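Long-range contacts in serine protease (Arthrobacter nicotinovorans, PDB 3WY8), which probably hydrolyses peptide bonds as a trypsin-like serine protease with keratinolytic activity, this chain being the C-terminal protease part of a longer precursor: residues A[15-20]-A[52-57]; A[75-80]-A[94-99]; A[87-92]-A[188-193]; A[60-65]-A[137-142]; A[44-49]-A[82-87]. One frame throughout, in Å; residues are numbered along the deposited sequence.

Interaction 1: residues A[15-20]-A[52-57]; sequences FFTLGG and YATNFI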
# COMPACT_ATOMS: atom_id res chain seq x y z
N PHE A 15 5.12 -9.74 2.94
CA PHE A 15 6.43 -10.37 2.77
C PHE A 15 6.48 -10.87 1.34
O PHE A 15 5.57 -11.59 0.90
CB PHE A 15 6.59 -11.55 3.73
CG PHE A 15 6.56 -11.17 5.19
CD1 PHE A 15 7.75 -10.99 5.89
CD2 PHE A 15 5.35 -11.00 5.86
CE1 PHE A 15 7.74 -10.65 7.24
CE2 PHE A 15 5.33 -10.66 7.21
CZ PHE A 15 6.52 -10.49 7.90
N PHE A 16 7.52 -10.51 0.60
CA PHE A 16 7.57 -10.90 -0.81
C PHE A 16 8.95 -11.20 -1.36
O PHE A 16 9.97 -10.83 -0.76
CB PHE A 16 6.80 -9.90 -1.69
CG PHE A 16 7.44 -8.53 -1.78
CD1 PHE A 16 8.10 -8.14 -2.94
CD2 PHE A 16 7.34 -7.62 -0.73
CE1 PHE A 16 8.68 -6.87 -3.06
CE2 PHE A 16 7.91 -6.35 -0.83
CZ PHE A 16 8.58 -5.98 -2.00
N THR A 17 8.98 -11.89 -2.49
CA THR A 17 10.21 -12.17 -3.22
C THR A 17 10.09 -11.50 -4.59
O THR A 17 9.14 -11.75 -5.33
CB THR A 17 10.46 -13.68 -3.37
OG1 THR A 17 10.50 -14.28 -2.06
CG2 THR A 17 11.78 -13.95 -4.07
N LEU A 18 11.05 -10.64 -4.90
CA LEU A 18 11.04 -9.88 -6.14
C LEU A 18 12.46 -9.80 -6.69
O LEU A 18 13.39 -9.39 -6.00
CB LEU A 18 10.48 -8.47 -5.91
CG LEU A 18 10.36 -7.53 -7.11
CD1 LEU A 18 9.38 -8.07 -8.15
CD2 LEU A 18 9.95 -6.14 -6.66
N GLY A 19 12.62 -10.22 -7.95
CA GLY A 19 13.94 -10.27 -8.58
C GLY A 19 14.90 -11.16 -7.81
O GLY A 19 16.11 -10.93 -7.80
N GLY A 20 14.34 -12.17 -7.14
CA GLY A 20 15.11 -13.15 -6.39
C GLY A 20 15.51 -12.75 -4.98
O GLY A 20 16.20 -13.52 -4.30
N TYR A 52 7.11 -9.41 -12.24
CA TYR A 52 6.29 -9.40 -11.04
C TYR A 52 6.93 -10.27 -9.96
O TYR A 52 7.77 -11.13 -10.25
CB TYR A 52 4.88 -9.89 -11.35
CG TYR A 52 4.01 -8.84 -12.02
CD1 TYR A 52 3.37 -7.86 -11.26
CD2 TYR A 52 3.83 -8.83 -13.40
CE1 TYR A 52 2.56 -6.90 -11.86
CE2 TYR A 52 3.03 -7.86 -14.01
CZ TYR A 52 2.40 -6.90 -13.23
OH TYR A 52 1.60 -5.94 -13.82
N ALA A 53 6.54 -10.03 -8.71
CA ALA A 53 6.99 -10.82 -7.57
C ALA A 53 6.66 -12.30 -7.76
O ALA A 53 5.59 -12.63 -8.27
CB ALA A 53 6.37 -10.30 -6.28
N THR A 54 7.58 -13.17 -7.35
CA THR A 54 7.39 -14.61 -7.48
C THR A 54 6.66 -15.22 -6.28
O THR A 54 6.12 -16.32 -6.37
CB THR A 54 8.72 -15.35 -7.73
OG1 THR A 54 9.68 -14.95 -6.74
CG2 THR A 54 9.26 -15.00 -9.13
N ASN A 55 6.66 -14.50 -5.16
CA ASN A 55 5.87 -14.86 -3.99
C ASN A 55 5.47 -13.58 -3.27
O ASN A 55 6.26 -12.64 -3.20
CB ASN A 55 6.65 -15.78 -3.05
CG ASN A 55 5.74 -16.58 -2.12
OD1 ASN A 55 5.91 -16.56 -0.90
ND2 ASN A 55 4.76 -17.27 -2.69
N PHE A 56 4.23 -13.55 -2.77
CA PHE A 56 3.65 -12.33 -2.19
C PHE A 56 2.65 -12.76 -1.12
O PHE A 56 1.62 -13.37 -1.43
CB PHE A 56 2.96 -11.52 -3.30
CG PHE A 56 2.34 -10.21 -2.84
CD1 PHE A 56 2.98 -9.00 -3.10
CD2 PHE A 56 1.10 -10.19 -2.20
CE1 PHE A 56 2.40 -7.78 -2.72
CE2 PHE A 56 0.52 -8.98 -1.81
CZ PHE A 56 1.17 -7.78 -2.07
N ILE A 57 2.99 -12.46 0.13
CA ILE A 57 2.19 -12.88 1.29
C ILE A 57 1.66 -11.66 2.03
O ILE A 57 2.41 -10.76 2.37
CB ILE A 57 3.02 -13.76 2.27
CG1 ILE A 57 3.71 -14.92 1.53
CG2 ILE A 57 2.16 -14.25 3.45
CD1 ILE A 57 2.76 -15.89 0.80
O HOH W 1 10.54 -11.43 -9.67
O HOH W 2 11.83 -13.37 -7.61

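Interaction 2: residues A[75-80]-A[94-99]; sequences KALYAP and AFAVMN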
# COMPACT_ATOMS: atom_id res chain seq x y z
N LYS A 75 -2.57 -14.84 -5.81
CA LYS A 75 -2.71 -15.62 -7.03
C LYS A 75 -2.35 -14.80 -8.26
O LYS A 75 -1.85 -15.34 -9.24
CB LYS A 75 -4.09 -16.27 -7.16
CG LYS A 75 -5.25 -15.33 -7.32
CD LYS A 75 -6.48 -16.09 -7.78
CE LYS A 75 -7.61 -15.13 -8.07
NZ LYS A 75 -8.95 -15.79 -8.08
N ALA A 76 -2.58 -13.49 -8.21
CA ALA A 76 -2.25 -12.61 -9.33
C ALA A 76 -1.87 -11.20 -8.86
O ALA A 76 -2.24 -10.79 -7.76
CB ALA A 76 -3.40 -12.55 -10.33
N LEU A 77 -1.12 -10.49 -9.69
CA LEU A 77 -0.62 -9.16 -9.36
C LEU A 77 -0.85 -8.22 -10.53
O LEU A 77 -0.60 -8.59 -11.69
CB LEU A 77 0.87 -9.21 -9.02
CG LEU A 77 1.32 -10.22 -7.97
CD1 LEU A 77 2.83 -10.42 -8.03
CD2 LEU A 77 0.87 -9.78 -6.57
N TYR A 78 -1.31 -7.01 -10.24
CA TYR A 78 -1.70 -6.05 -11.27
C TYR A 78 -1.10 -4.68 -11.05
O TYR A 78 -1.43 -3.99 -10.09
CB TYR A 78 -3.23 -5.94 -11.34
CG TYR A 78 -3.88 -7.27 -11.65
CD1 TYR A 78 -4.09 -7.67 -12.97
CD2 TYR A 78 -4.24 -8.14 -10.62
CE1 TYR A 78 -4.67 -8.90 -13.25
CE2 TYR A 78 -4.82 -9.38 -10.90
CZ TYR A 78 -5.03 -9.75 -12.22
OH TYR A 78 -5.60 -10.97 -12.48
N ALA A 79 -0.20 -4.29 -11.95
CA ALA A 79 0.38 -2.95 -11.94
C ALA A 79 0.11 -2.28 -13.28
O ALA A 79 -0.01 -2.97 -14.30
CB ALA A 79 1.87 -3.03 -11.66
N PRO A 80 -0.00 -0.94 -13.30
CA PRO A 80 -0.18 -0.24 -14.57
C PRO A 80 1.03 -0.45 -15.48
O PRO A 80 2.15 -0.67 -14.99
CB PRO A 80 -0.30 1.23 -14.18
CG PRO A 80 0.16 1.33 -12.78
CD PRO A 80 -0.07 -0.01 -12.15
N ALA A 94 -0.28 -0.60 -7.13
CA ALA A 94 -0.66 -1.86 -7.72
C ALA A 94 -1.62 -2.61 -6.80
O ALA A 94 -1.82 -2.23 -5.64
CB ALA A 94 0.57 -2.70 -8.01
N PHE A 95 -2.24 -3.65 -7.34
CA PHE A 95 -3.23 -4.41 -6.60
C PHE A 95 -2.95 -5.89 -6.74
O PHE A 95 -2.72 -6.40 -7.83
CB PHE A 95 -4.65 -4.07 -7.08
CG PHE A 95 -4.98 -2.61 -6.96
CD1 PHE A 95 -5.56 -2.11 -5.80
CD2 PHE A 95 -4.66 -1.72 -7.99
CE1 PHE A 95 -5.85 -0.75 -5.67
CE2 PHE A 95 -4.93 -0.36 -7.87
CZ PHE A 95 -5.53 0.12 -6.71
N ALA A 96 -2.93 -6.56 -5.60
CA ALA A 96 -2.74 -7.99 -5.57
C ALA A 96 -4.10 -8.65 -5.35
O ALA A 96 -4.93 -8.13 -4.61
CB ALA A 96 -1.77 -8.36 -4.47
N VAL A 97 -4.32 -9.78 -6.01
CA VAL A 97 -5.54 -10.57 -5.80
C VAL A 97 -5.16 -11.87 -5.10
O VAL A 97 -4.32 -12.62 -5.60
CB VAL A 97 -6.30 -10.84 -7.12
CG1 VAL A 97 -7.54 -11.69 -6.86
CG2 VAL A 97 -6.69 -9.52 -7.76
N MET A 98 -5.77 -12.10 -3.95
CA MET A 98 -5.34 -13.17 -3.05
C MET A 98 -6.11 -14.46 -3.29
O MET A 98 -7.29 -14.43 -3.62
CB MET A 98 -5.50 -12.74 -1.59
CG MET A 98 -4.87 -11.39 -1.23
SD MET A 98 -3.08 -11.32 -1.52
CE MET A 98 -2.97 -10.66 -3.14
N ASN A 99 -5.42 -15.59 -3.14
CA ASN A 99 -6.07 -16.89 -3.07
C ASN A 99 -7.00 -16.94 -1.87
O ASN A 99 -6.83 -16.18 -0.91
CB ASN A 99 -5.02 -18.00 -2.91
CG ASN A 99 -4.26 -18.29 -4.18
OD1 ASN A 99 -4.85 -18.62 -5.21
ND2 ASN A 99 -2.94 -18.20 -4.11
O HOH W 3 -9.42 -15.16 -4.91

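Interaction 3: residues A[87-92]-A[188-193]; sequences GNMQYD and VNSYGY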
# COMPACT_ATOMS: atom_id res chain seq x y z
N GLY A 87 8.71 1.75 -14.93
CA GLY A 87 9.04 2.14 -13.56
C GLY A 87 8.73 3.59 -13.23
O GLY A 87 9.44 4.24 -12.45
N ASN A 88 7.66 4.11 -13.83
CA ASN A 88 7.28 5.51 -13.66
C ASN A 88 6.67 5.74 -12.27
O ASN A 88 5.59 5.24 -11.98
CB ASN A 88 6.30 5.93 -14.76
CG ASN A 88 6.03 7.42 -14.78
OD1 ASN A 88 6.23 8.12 -13.78
ND2 ASN A 88 5.56 7.92 -15.92
N MET A 89 7.37 6.52 -11.44
CA MET A 89 6.94 6.79 -10.06
C MET A 89 5.57 7.46 -9.95
O MET A 89 4.91 7.37 -8.91
CB MET A 89 7.99 7.60 -9.28
CG MET A 89 9.29 6.85 -8.98
SD MET A 89 9.09 5.34 -8.00
CE MET A 89 8.64 6.02 -6.40
N GLN A 90 5.13 8.13 -11.02
CA GLN A 90 3.80 8.74 -11.03
C GLN A 90 2.70 7.71 -10.80
O GLN A 90 1.64 8.02 -10.24
CB GLN A 90 3.53 9.48 -12.35
CG GLN A 90 2.09 9.96 -12.48
CD GLN A 90 1.89 11.06 -13.50
OE1 GLN A 90 2.84 11.49 -14.17
NE2 GLN A 90 0.65 11.51 -13.64
N TYR A 91 2.97 6.48 -11.23
CA TYR A 91 1.98 5.42 -11.20
C TYR A 91 2.40 4.26 -10.29
O TYR A 91 2.12 3.10 -10.59
CB TYR A 91 1.69 4.94 -12.63
CG TYR A 91 1.33 6.06 -13.59
CD1 TYR A 91 0.05 6.60 -13.59
CD2 TYR A 91 2.27 6.57 -14.48
CE1 TYR A 91 -0.29 7.63 -14.47
CE2 TYR A 91 1.93 7.59 -15.37
CZ TYR A 91 0.65 8.12 -15.36
OH TYR A 91 0.32 9.13 -16.23
N ASP A 92 3.04 4.59 -9.17
CA ASP A 92 3.51 3.58 -8.22
C ASP A 92 2.38 3.11 -7.29
O ASP A 92 2.37 3.40 -6.10
CB ASP A 92 4.71 4.11 -7.41
CG ASP A 92 5.40 3.03 -6.58
OD1 ASP A 92 5.17 1.83 -6.85
OD2 ASP A 92 6.16 3.39 -5.66
N VAL A 188 -1.10 5.45 -1.60
CA VAL A 188 -0.23 4.53 -0.86
C VAL A 188 1.10 5.21 -0.55
O VAL A 188 1.50 6.15 -1.24
CB VAL A 188 0.06 3.22 -1.64
CG1 VAL A 188 -1.20 2.39 -1.80
CG2 VAL A 188 0.71 3.52 -3.00
N ASN A 189 1.79 4.75 0.49
CA ASN A 189 3.17 5.16 0.73
C ASN A 189 4.08 4.71 -0.42
O ASN A 189 4.14 3.53 -0.74
CB ASN A 189 3.69 4.57 2.04
CG ASN A 189 2.88 5.02 3.24
OD1 ASN A 189 2.49 6.18 3.34
ND2 ASN A 189 2.65 4.10 4.18
N SER A 190 4.78 5.66 -1.05
CA SER A 190 5.60 5.34 -2.22
C SER A 190 7.09 5.66 -2.05
O SER A 190 7.94 4.79 -2.26
CB SER A 190 5.05 6.04 -3.47
OG SER A 190 5.94 5.90 -4.56
N TYR A 191 7.40 6.90 -1.70
CA TYR A 191 8.80 7.29 -1.56
C TYR A 191 9.02 8.42 -0.57
O TYR A 191 8.10 9.17 -0.23
CB TYR A 191 9.42 7.65 -2.93
CG TYR A 191 8.92 8.95 -3.54
CD1 TYR A 191 9.56 10.17 -3.28
CD2 TYR A 191 7.82 8.96 -4.40
CE1 TYR A 191 9.10 11.36 -3.85
CE2 TYR A 191 7.36 10.14 -4.99
CZ TYR A 191 8.01 11.33 -4.70
OH TYR A 191 7.56 12.50 -5.27
N GLY A 192 10.27 8.53 -0.12
CA GLY A 192 10.73 9.69 0.62
C GLY A 192 12.10 10.08 0.09
O GLY A 192 12.69 9.35 -0.70
N TYR A 193 12.58 11.24 0.52
CA TYR A 193 13.92 11.69 0.15
C TYR A 193 14.95 11.31 1.21
O TYR A 193 15.18 12.06 2.16
CB TYR A 193 13.90 13.19 -0.13
CG TYR A 193 13.22 13.50 -1.43
CD1 TYR A 193 13.85 13.23 -2.65
CD2 TYR A 193 11.93 14.03 -1.46
CE1 TYR A 193 13.23 13.50 -3.85
CE2 TYR A 193 11.30 14.31 -2.66
CZ TYR A 193 11.95 14.03 -3.85
OH TYR A 193 11.35 14.30 -5.05
O HOH W 4 4.90 7.81 -6.20

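Interaction 4: residues A[60-65]-A[137-142]; sequences PAYLNG and NGESLK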
# COMPACT_ATOMS: atom_id res chain seq x y z
N PRO A 60 -2.85 -9.76 7.37
CA PRO A 60 -3.72 -8.75 7.98
C PRO A 60 -3.51 -8.70 9.49
O PRO A 60 -3.35 -9.75 10.12
CB PRO A 60 -5.13 -9.26 7.68
CG PRO A 60 -5.00 -10.31 6.66
CD PRO A 60 -3.61 -10.85 6.74
N ALA A 61 -3.49 -7.49 10.04
CA ALA A 61 -3.36 -7.29 11.49
C ALA A 61 -2.12 -7.95 12.10
O ALA A 61 -2.13 -8.36 13.27
CB ALA A 61 -4.65 -7.72 12.23
N TYR A 62 -1.05 -8.05 11.31
CA TYR A 62 0.23 -8.56 11.78
C TYR A 62 0.68 -7.79 13.03
O TYR A 62 0.57 -6.57 13.08
CB TYR A 62 1.28 -8.39 10.68
CG TYR A 62 2.68 -8.89 11.02
CD1 TYR A 62 3.11 -10.15 10.61
CD2 TYR A 62 3.58 -8.08 11.72
CE1 TYR A 62 4.39 -10.61 10.90
CE2 TYR A 62 4.87 -8.53 12.02
CZ TYR A 62 5.27 -9.79 11.60
OH TYR A 62 6.55 -10.24 11.88
N LEU A 63 1.17 -8.52 14.02
CA LEU A 63 1.80 -7.90 15.18
C LEU A 63 2.82 -8.84 15.79
O LEU A 63 2.48 -9.93 16.26
CB LEU A 63 0.76 -7.50 16.23
CG LEU A 63 1.33 -6.90 17.52
CD1 LEU A 63 2.08 -5.58 17.28
CD2 LEU A 63 0.22 -6.71 18.55
N ASN A 64 4.09 -8.42 15.77
CA ASN A 64 5.17 -9.17 16.41
C ASN A 64 5.24 -10.64 16.00
O ASN A 64 5.54 -11.53 16.81
CB ASN A 64 5.09 -9.02 17.94
CG ASN A 64 5.29 -7.59 18.39
OD1 ASN A 64 6.07 -6.85 17.78
ND2 ASN A 64 4.59 -7.18 19.44
N GLY A 65 4.96 -10.89 14.72
CA GLY A 65 5.02 -12.23 14.16
C GLY A 65 3.69 -12.96 14.11
O GLY A 65 3.57 -13.98 13.42
N ASN A 137 11.28 -1.45 13.62
CA ASN A 137 11.75 -2.82 13.42
C ASN A 137 10.80 -3.72 12.62
O ASN A 137 11.01 -4.93 12.55
CB ASN A 137 12.13 -3.47 14.76
CG ASN A 137 10.93 -4.04 15.51
OD1 ASN A 137 9.78 -3.65 15.27
ND2 ASN A 137 11.19 -4.96 16.43
N GLY A 138 9.76 -3.12 12.04
CA GLY A 138 8.85 -3.81 11.13
C GLY A 138 7.72 -4.60 11.76
O GLY A 138 6.87 -5.13 11.06
N GLU A 139 7.71 -4.66 13.09
CA GLU A 139 6.85 -5.62 13.78
C GLU A 139 5.45 -5.12 14.13
O GLU A 139 4.59 -5.91 14.52
CB GLU A 139 7.57 -6.16 15.02
CG GLU A 139 8.75 -7.06 14.68
CD GLU A 139 8.30 -8.35 14.01
OE1 GLU A 139 7.95 -9.29 14.73
OE2 GLU A 139 8.31 -8.41 12.77
N SER A 140 5.22 -3.81 14.00
CA SER A 140 3.97 -3.22 14.47
C SER A 140 3.47 -2.09 13.58
O SER A 140 4.24 -1.43 12.89
CB SER A 140 4.11 -2.74 15.92
OG SER A 140 5.11 -1.74 16.02
N LEU A 141 2.15 -1.87 13.62
CA LEU A 141 1.50 -0.84 12.82
C LEU A 141 1.77 0.57 13.36
O LEU A 141 1.62 0.82 14.56
CB LEU A 141 -0.01 -1.09 12.77
CG LEU A 141 -0.84 -0.26 11.80
CD1 LEU A 141 -0.46 -0.57 10.35
CD2 LEU A 141 -2.31 -0.51 12.04
N LYS A 142 2.14 1.48 12.46
CA LYS A 142 2.35 2.89 12.78
C LYS A 142 1.54 3.75 11.84
O LYS A 142 1.04 3.26 10.82
CB LYS A 142 3.84 3.26 12.67
CG LYS A 142 4.79 2.34 13.43
CD LYS A 142 4.54 2.35 14.92
CE LYS A 142 5.56 1.50 15.64
NZ LYS A 142 5.21 1.34 17.09
O HOH W 5 0.47 -4.06 14.37

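Interaction 5: residues A[44-49]-A[82-87]; sequences CLNEGP and QWASNG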
# COMPACT_ATOMS: atom_id res chain seq x y z
N CYS A 44 6.19 -2.76 -4.64
CA CYS A 44 6.03 -3.85 -3.68
C CYS A 44 5.64 -5.16 -4.36
O CYS A 44 5.49 -6.18 -3.69
CB CYS A 44 4.99 -3.50 -2.62
SG CYS A 44 5.47 -2.14 -1.50
N LEU A 45 5.47 -5.15 -5.68
CA LEU A 45 5.11 -6.38 -6.38
C LEU A 45 5.64 -6.50 -7.81
O LEU A 45 5.39 -7.50 -8.48
CB LEU A 45 3.59 -6.63 -6.33
CG LEU A 45 2.60 -5.56 -6.81
CD1 LEU A 45 2.71 -5.34 -8.33
CD2 LEU A 45 1.18 -5.99 -6.44
N ASN A 46 6.36 -5.48 -8.28
CA ASN A 46 6.93 -5.50 -9.63
C ASN A 46 8.22 -4.69 -9.66
O ASN A 46 8.29 -3.61 -9.07
CB ASN A 46 5.92 -4.97 -10.65
CG ASN A 46 6.47 -4.98 -12.07
OD1 ASN A 46 7.24 -4.10 -12.45
ND2 ASN A 46 6.09 -5.98 -12.86
N GLU A 47 9.23 -5.22 -10.36
CA GLU A 47 10.56 -4.60 -10.40
C GLU A 47 10.58 -3.12 -10.82
O GLU A 47 11.45 -2.36 -10.37
CB GLU A 47 11.51 -5.41 -11.30
CG GLU A 47 11.83 -6.79 -10.76
CD GLU A 47 12.84 -7.54 -11.62
OE1 GLU A 47 13.89 -7.94 -11.08
OE2 GLU A 47 12.59 -7.70 -12.83
N GLY A 48 9.64 -2.72 -11.67
CA GLY A 48 9.47 -1.32 -12.07
C GLY A 48 10.69 -0.69 -12.72
O GLY A 48 11.35 0.16 -12.11
N PRO A 49 11.00 -1.07 -13.97
CA PRO A 49 10.30 -2.07 -14.77
C PRO A 49 10.84 -3.49 -14.61
O PRO A 49 11.99 -3.68 -14.19
CB PRO A 49 10.54 -1.58 -16.20
CG PRO A 49 11.90 -0.96 -16.14
CD PRO A 49 12.04 -0.37 -14.75
N GLN A 82 2.64 1.67 -17.11
CA GLN A 82 3.61 2.71 -16.80
C GLN A 82 4.55 2.30 -15.68
O GLN A 82 5.72 2.70 -15.68
CB GLN A 82 2.90 4.02 -16.47
CG GLN A 82 2.14 4.66 -17.64
CD GLN A 82 0.70 4.18 -17.76
OE1 GLN A 82 0.36 3.07 -17.34
NE2 GLN A 82 -0.16 5.02 -18.32
N TRP A 83 4.06 1.50 -14.74
CA TRP A 83 4.93 0.93 -13.72
C TRP A 83 5.73 -0.28 -14.21
O TRP A 83 6.97 -0.29 -14.15
CB TRP A 83 4.20 0.58 -12.41
CG TRP A 83 5.22 0.10 -11.42
CD1 TRP A 83 5.48 -1.19 -11.06
CD2 TRP A 83 6.18 0.92 -10.75
NE1 TRP A 83 6.54 -1.22 -10.19
CE2 TRP A 83 6.99 0.06 -9.98
CE3 TRP A 83 6.44 2.30 -10.73
CZ2 TRP A 83 8.03 0.53 -9.18
CZ3 TRP A 83 7.48 2.77 -9.93
CH2 TRP A 83 8.26 1.88 -9.17
N ALA A 84 5.02 -1.31 -14.67
CA ALA A 84 5.61 -2.59 -15.03
C ALA A 84 6.60 -2.50 -16.19
O ALA A 84 7.58 -3.25 -16.25
CB ALA A 84 4.52 -3.61 -15.34
N SER A 85 6.34 -1.56 -17.11
CA SER A 85 7.16 -1.40 -18.32
C SER A 85 8.17 -0.26 -18.23
O SER A 85 9.21 -0.30 -18.89
CB SER A 85 6.27 -1.20 -19.54
OG SER A 85 7.04 -1.18 -20.73
N ASN A 86 7.87 0.75 -17.42
CA ASN A 86 8.71 1.96 -17.37
C ASN A 86 9.22 2.38 -15.99
O ASN A 86 10.06 3.27 -15.88
CB ASN A 86 7.98 3.13 -18.04
CG ASN A 86 7.75 2.91 -19.53
OD1 ASN A 86 8.60 2.35 -20.23
ND2 ASN A 86 6.60 3.35 -20.02
N GLY A 87 8.71 1.75 -14.93
CA GLY A 87 9.04 2.14 -13.56
C GLY A 87 8.73 3.59 -13.23
O GLY A 87 9.44 4.24 -12.45

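Interaction 1: residues A[15-20]-A[52-57]
Phe15 and Ile57 grip each other through their backbones in both directions: Phe15 N donates to Ile57 O over 3.0 Å, and Ile57 N returns a bond to Phe15 O over 2.8 Å. Two residues on, Thr17 N gives its hydrogen to Asn55 O, while Thr17 O accepts from Thr54 N at 2.9 Å, not from Asn55 N. Phe16 and Phe56 form the non-hydrogen-bonded pair between these rungs. The touch is made not by ring on ring but by Phe16 CB, which lies 4.2 Å from Phe56 CD1. With chi1 at 68°, Phe16 CG sits between its own backbone N and carbonyl carbon. The Phe16 ring leads away from Phe56, and its CD1 lies 4.3 Å from Ala53 CB. Leu18 closes this flank: its CD1 comes within 3.5 Å of Ala53 N. On the other face Thr17 CG2 rests 3.5 Å from Thr54 OG1, the two side chains crossing obliquely, while Thr17 OG1 is hydrogen-bonded to Asn22. Beyond the ladder, water 1 joins Gly19 N to Tyr52 O, and water 2 joins Gly20 N to Thr54 OG1. In the second shell, Phe56 packs on Ala96 and Met98, and Phe16 on Cys25. Strands 11-18 and 55-60 are the first and last of the six-stranded antiparallel barrel, one half of the trypsin-like fold. The seam that closes this barrel therefore rests on main-chain bonds, with apolar packing on the face of Phe16 and Phe56 and water replacing direct bonds at the turn.

Interaction 2: residues A[75-80]-A[94-99]
Lys75 and Ala76 both direct their backbone N-H groups at one acceptor, Val97 O: the bond from Lys75 N measures 2.8 Å and that from Ala76 N a longer 3.3 Å. Two successive residues opposite one define a classic beta bulge, and both donors lie in the plane of the Val97 carbonyl. Val97 N is satisfied by Ala76 O in a nearly straight bond (174°), while Tyr78 and Phe95 exchange N-H and C=O in both directions. Phe95 O also lies at the edge of the Tyr78 ring, 3.6 Å from its CD2. CE2 of the same ring lies 3.7 Å from Val97 CG2; on the opposite face Leu77 CD2 meets Ala96 CB at the same separation. At the bulge Asn99 OD1 stands 3.1 Å from Lys75 CB, and Asn99 ND2 makes a weak hydrogen bond to Thr73 O. An alanine at Asn99 would probably leave Thr73 O without that weak partner and open a gap beside Lys75 CB. Lys75 NZ has weak partners in water 3, which donates to Met98 O at 2.6 Å, and, through a long ion pair, in the terminal carboxylate of Ser219. Strands 72-78 and 94-98 are neighbours in the six-stranded barrel, whose Phe95 and Tyr78 face is covered by helix 207-218. The doubled acceptor implies that the bulge takes in an extra residue without sacrificing a backbone donor.

Interaction 3: residues A[87-92]-A[188-193]
Asp92 and Ser190 meet at what is probably the catalytic triad of this trypsin-like enzyme, since Asp92 OD2 is also hydrogen-bonded to ND1 of His43, which with Ser171 fits the charge-relay pattern. Ser190 OG donates to Asp92 OD2 over 2.7 Å, arriving on the anti side of the carboxylate oxygen and 19° out of its plane. Asp92 CG stands anti to the backbone N (chi1 -170°), and chi2 of 17° turns the oxygens. Water 4 donates to Ser190 OG as well and, at an equal 2.7 Å, to Met89 O. A serine hydroxyl held against the triad aspartate is a recurrent feature of the chymotrypsin fold, and here it links the loop before strand 94-98, in the first barrel, to the loop after strand 185-188, in the second sheet. The Met89 chain is bent at chi2 and chi3, and its CE abuts both side chains opposite, 3.3 Å from Ser190 OG and 3.6 Å from Tyr191 CD2. Tyr191 is itself held by a ring stack on Tyr201 and by hydrogen bonds of its OH with Asp151 and Thr159. Ser190 and Tyr191 both face Tyr201 in a classic beta bulge. On the aspartate's own side, an Asx turn in which Gln90 N donates to Asn88 OD1 (3.0 Å) shapes the short 3-10 segment carrying Met89. Val188 CG2 packs 3.5 Å from Asp92 O.

Interaction 4: residues A[60-65]-A[137-142]
Tyr62 and Glu139 meet by their polar ends: Tyr62 OH donates to Glu139 OE2 over 2.7 Å, on the syn side of the carboxylate and 23° out of its plane. Tyr62 CG is anti to the backbone N (chi1 -179°), and the end of the ring comes close to the 137-142 loop. Glu139 does the opposite of extending: its chain bends at chi2, and the carboxylate meets the phenol with its plane 81° from that of the ring. The same glutamate is held by its main chain, since Asn64 N donates to Glu139 O over 2.8 Å in an almost straight bond. Asn64 OD1 then lies 3.2 Å from Glu139 CB, the side chains crossing with their flat groups 36° apart. Leu63 CD1 touches Ser140 CB at 3.7 Å. Water 5 bridges Tyr62 O and Leu141 N, and Tyr62 O has another partner in Tyr130 OH. Glu139 N, for its part, is bonded to Asn137 OD1. That bond makes an Asx turn, set in a contact between connecting loops of the two-domain trypsin-like fold: one follows strand 55-60 of the closed barrel, the other leads into strand 142-150 of the second sheet.

Interaction 5: residues A[44-49]-A[82-87]
Trp83 of the short helix 81-84 packs against an Asx turn at Asn46, whose OD1 accepts from Gly48 N at 2.9 Å. The tight part lies around the indole. Trp83 NE1 donates to Asn46 O over 3.2 Å; the acceptor is almost in the ring plane, while the N-H approaches from well above the plane of the carbonyl. Gly48 CA sits over one face of the ring, 3.8 Å from the centroid of the five-membered ring, a CH-pi contact that leaves no room for a side chain at this glycine. Its CA also points a hydrogen at Trp83 O, 3.4 Å away, which already accepts from Gly87 N. Trp83 further touches His43 of the probable triad, and Cys44, next to that histidine, is tied to Cys25 by a disulfide. An alanine in place of Trp83 would probably leave Asn46 O without its indole donor and open a gap beneath Gly48. Toward solvent the contact passes to Pro49 and the exposed residues 85-86, where Asn86 N makes a weak bond to Gln82 O. There Pro49, entered through a cis peptide bond, lays its CB 3.3 Å from Ser85 O.

Overall arrangement
Interactions 1 and 2 belong to the same six-stranded barrel and share its chemistry, backbone ladders with apolar packing; Phe56 CE2 against Ala96 CB joins them at 3.6 Å. Interaction 5 lies beside both, where Leu45 packs on Ala94 and Leu77 and gives its carbonyl to Ala53 N, yet it relies on a loop, an indole and glycines. All three are partly buried. Interaction 5 shares Gly87 with interaction 3, the buried contact of the set and the one holding the probable triad aspartate. Interactions 3 and 4 both link the barrel to the second sheet, on opposite sides of the chain's centre, about 22 Å apart between centres; interaction 4, nearer the surface, uses a phenol and a carboxylate.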